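Hydrolase (Rhizobium meliloti, PDB 5HOE) is a carbohydrate acetylesterase of the SGNH (GDSL-like) hydrolase family that assembles as an octamer and probably removes acetyl groups by cleaving their ester bonds. Local coordinates at residues F194-C199 with I216-A221. Sequence-based numbering, arbitrary orientation. Where two conformers were deposited one is given.
Sequences FAAGDC and IRLGHA
Two apolar side chains and a thiol from the end of strand 192-195 and the turn after it meet one side of helix 212-229. Packing is tightest around Cys199. The turn, closed by a bond from Cys199 N to Ala196 O, directs Cys199 CB toward the helix; its small sulfur, anti to the backbone N, then lies 3.7 Å from Ala221 CB, with Cys199 SG also 3.5 Å from Arg217 CG. Ala221 has a side chain short enough for the backbone to come close. Phe194, Ala196 and Leu218 extend this apolar patch. The CB bond of Phe194 points toward the helix, and CG anti to N (chi1 177°) brings a broad, flat ring there, with Phe194 CZ 3.9 Å from Ala221 CB. Leu218 CD1 meets the ring's edge near its plane, 3.9 Å from Phe194 CE2. The same methyl lies 3.9 Å from Ala196 CB, so one branch of the leucine touches two residues.

The solvent side is exposed and mobile. Arg217 bends at chi2 and lays one guanidinium face over Cys199 SG, a reach that suits a long, flexible side chain. Its NH2 donates to a lone pair of Cys199 O at a very short 2.4 Å, yet the N-H...O angle is only 119°, so the bond looks strained; a weak one from Arg217 NE shares the oxygen. Both residues have second conformers, which may reflect this strain.

In this SGNH-type alpha/beta fold, the contact seats the C-terminal helix against the outermost strand of the parallel sheet within this chain. Strand 147-152 flanks Phe194 and Ala196, while Trp48 of helix 48-56 packs on Leu218.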
ATOM      1  N   PHE A 194      36.198   7.989   7.896  1.00 16.44           N
ATOM      2  CA  PHE A 194      37.271   7.079   8.311  1.00 16.86           C
ATOM      3  C   PHE A 194      37.187   5.789   7.513  1.00 16.72           C
ATOM      4  O   PHE A 194      36.132   5.154   7.473  1.00 17.02           O
ATOM      5  CB  PHE A 194      37.206   6.762   9.812  1.00 18.99           C
ATOM      6  CG  PHE A 194      38.244   5.774  10.249  1.00 20.05           C
ATOM      7  CD1 PHE A 194      39.590   6.107  10.203  1.00 23.16           C
ATOM      8  CD2 PHE A 194      37.896   4.492  10.662  1.00 20.01           C
ATOM      9  CE1 PHE A 194      40.556   5.193  10.587  1.00 25.65           C
ATOM     10  CE2 PHE A 194      38.862   3.592  11.038  1.00 21.16           C
ATOM     11  CZ  PHE A 194      40.186   3.939  10.998  1.00 23.93           C
ATOM     12  N   ALA A 195      38.286   5.414   6.857  1.00 17.79           N
ATOM     13  CA  ALA A 195      38.346   4.161   6.106  1.00 17.53           C
ATOM     14  C   ALA A 195      38.863   3.047   7.017  1.00 17.79           C
ATOM     15  O   ALA A 195      40.048   2.998   7.353  1.00 17.88           O
ATOM     16  CB  ALA A 195      39.239   4.305   4.881  1.00 18.73           C
ATOM     17  N   ALA A 196      37.976   2.143   7.430  1.00 18.82           N
ATOM     18  CA  ALA A 196      38.435   1.058   8.293  1.00 19.38           C
ATOM     19  C   ALA A 196      39.547   0.254   7.626  1.00 19.61           C
ATOM     20  O   ALA A 196      40.468  -0.214   8.308  1.00 19.42           O
ATOM     21  CB  ALA A 196      37.260   0.160   8.686  1.00 19.31           C
ATOM     22  N   GLY A 197      39.494   0.094   6.302  1.00 20.19           N
ATOM     23  CA  GLY A 197      40.489  -0.683   5.580  1.00 20.52           C
ATOM     24  C   GLY A 197      41.881  -0.078   5.556  1.00 22.66           C
ATOM     25  O   GLY A 197      42.819  -0.766   5.140  1.00 26.53           O
ATOM     26  N   ASP A 198      42.032   1.194   5.948  1.00 23.05           N
ATOM     27  CA  ASP A 198      43.350   1.788   6.108  1.00 26.15           C
ATOM     28  C   ASP A 198      44.035   1.312   7.375  1.00 26.27           C
ATOM     29  O   ASP A 198      45.252   1.480   7.512  1.00 29.11           O
ATOM     30  CB  ASP A 198      43.241   3.314   6.129  1.00 31.36           C
ATOM     31  CG  ASP A 198      42.890   3.901   4.762  1.00 35.70           C
ATOM     32  OD1 ASP A 198      42.907   3.168   3.744  1.00 36.84           O
ATOM     33  OD2 ASP A 198      42.612   5.113   4.708  1.00 38.24           O
ATOM     34  N   CYS A 199      43.288   0.671   8.261  0.54 25.34           N
ATOM     35  CA  CYS A 199      43.756   0.284   9.575  0.54 25.46           C
ATOM     36  C   CYS A 199      43.626  -1.207   9.845  0.54 24.56           C
ATOM     37  O   CYS A 199      44.477  -1.776  10.530  0.54 25.91           O
ATOM     38  CB  CYS A 199      42.953   1.060  10.627  0.54 27.57           C
ATOM     39  SG  CYS A 199      43.225   0.526  12.285  0.54 31.11           S
ATOM     40  N   ILE A 216      39.627  -4.544  18.436  1.00 19.35           N
ATOM     41  CA  ILE A 216      40.285  -3.651  19.380  1.00 20.66           C
ATOM     42  C   ILE A 216      41.125  -2.619  18.640  1.00 20.71           C
ATOM     43  O   ILE A 216      41.067  -1.418  18.939  1.00 20.96           O
ATOM     44  CB  ILE A 216      41.099  -4.467  20.403  1.00 21.57           C
ATOM     45  CG1 ILE A 216      40.128  -5.260  21.281  1.00 22.26           C
ATOM     46  CG2 ILE A 216      42.026  -3.570  21.230  1.00 21.94           C
ATOM     47  CD1 ILE A 216      40.785  -6.326  22.104  1.00 24.33           C
ATOM     48  N   ARG A 217      41.903  -3.061  17.643  0.97 19.42           N
ATOM     49  CA  ARG A 217      42.647  -2.097  16.831  0.97 20.64           C
ATOM     50  C   ARG A 217      41.705  -1.101  16.167  0.97 18.40           C
ATOM     51  O   ARG A 217      41.981   0.106  16.153  0.97 19.46           O
ATOM     52  CB  ARG A 217      43.529  -2.817  15.803  0.97 24.26           C
ATOM     53  CG  ARG A 217      44.070  -1.941  14.681  0.97 32.15           C
ATOM     54  CD  ARG A 217      45.454  -2.403  14.228  0.97 38.09           C
ATOM     55  NE  ARG A 217      45.726  -2.129  12.813  0.97 42.60           N
ATOM     56  CZ  ARG A 217      46.555  -1.193  12.347  0.97 45.87           C
ATOM     57  NH1 ARG A 217      47.221  -0.397  13.174  0.97 48.18           N
ATOM     58  NH2 ARG A 217      46.725  -1.054  11.035  0.97 45.66           N
ATOM     59  N   LEU A 218      40.571  -1.583  15.634  1.00 20.02           N
ATOM     60  CA  LEU A 218      39.617  -0.702  14.971  1.00 18.73           C
ATOM     61  C   LEU A 218      39.043   0.324  15.936  1.00 17.75           C
ATOM     62  O   LEU A 218      38.927   1.508  15.603  1.00 18.94           O
ATOM     63  CB  LEU A 218      38.490  -1.539  14.362  1.00 17.49           C
ATOM     64  CG  LEU A 218      37.374  -0.757  13.652  1.00 17.59           C
ATOM     65  CD1 LEU A 218      37.909   0.059  12.513  1.00 17.69           C
ATOM     66  CD2 LEU A 218      36.279  -1.718  13.192  1.00 18.78           C
ATOM     67  N   GLY A 219      38.641  -0.120  17.124  1.00 18.03           N
ATOM     68  CA  GLY A 219      38.068   0.799  18.096  1.00 19.24           C
ATOM     69  C   GLY A 219      39.060   1.842  18.569  1.00 19.75           C
ATOM     70  O   GLY A 219      38.706   3.004  18.773  1.00 19.08           O
ATOM     71  N   HIS A 220      40.319   1.448  18.753  1.00 21.35           N
ATOM     72  CA  HIS A 220      41.325   2.442  19.115  1.00 22.84           C
ATOM     73  C   HIS A 220      41.477   3.494  18.024  1.00 21.62           C
ATOM     74  O   HIS A 220      41.546   4.698  18.318  1.00 23.14           O
ATOM     75  CB  HIS A 220      42.647   1.757  19.414  1.00 24.42           C
ATOM     76  CG  HIS A 220      42.615   0.921  20.653  1.00 26.40           C
ATOM     77  ND1 HIS A 220      43.652   0.094  21.018  1.00 27.89           N
ATOM     78  CD2 HIS A 220      41.659   0.765  21.600  1.00 26.82           C
ATOM     79  CE1 HIS A 220      43.347  -0.520  22.147  1.00 26.11           C
ATOM     80  NE2 HIS A 220      42.142  -0.134  22.520  1.00 26.29           N
ATOM     81  N   ALA A 221      41.486   3.071  16.754  1.00 20.47           N
ATOM     82  CA  ALA A 221      41.674   4.034  15.674  1.00 20.56           C
ATOM     83  C   ALA A 221      40.466   4.947  15.529  1.00 19.75           C
ATOM     84  O   ALA A 221      40.617   6.142  15.221  1.00 22.27           O
ATOM     85  CB  ALA A 221      41.985   3.313  14.368  1.00 22.15           C
TER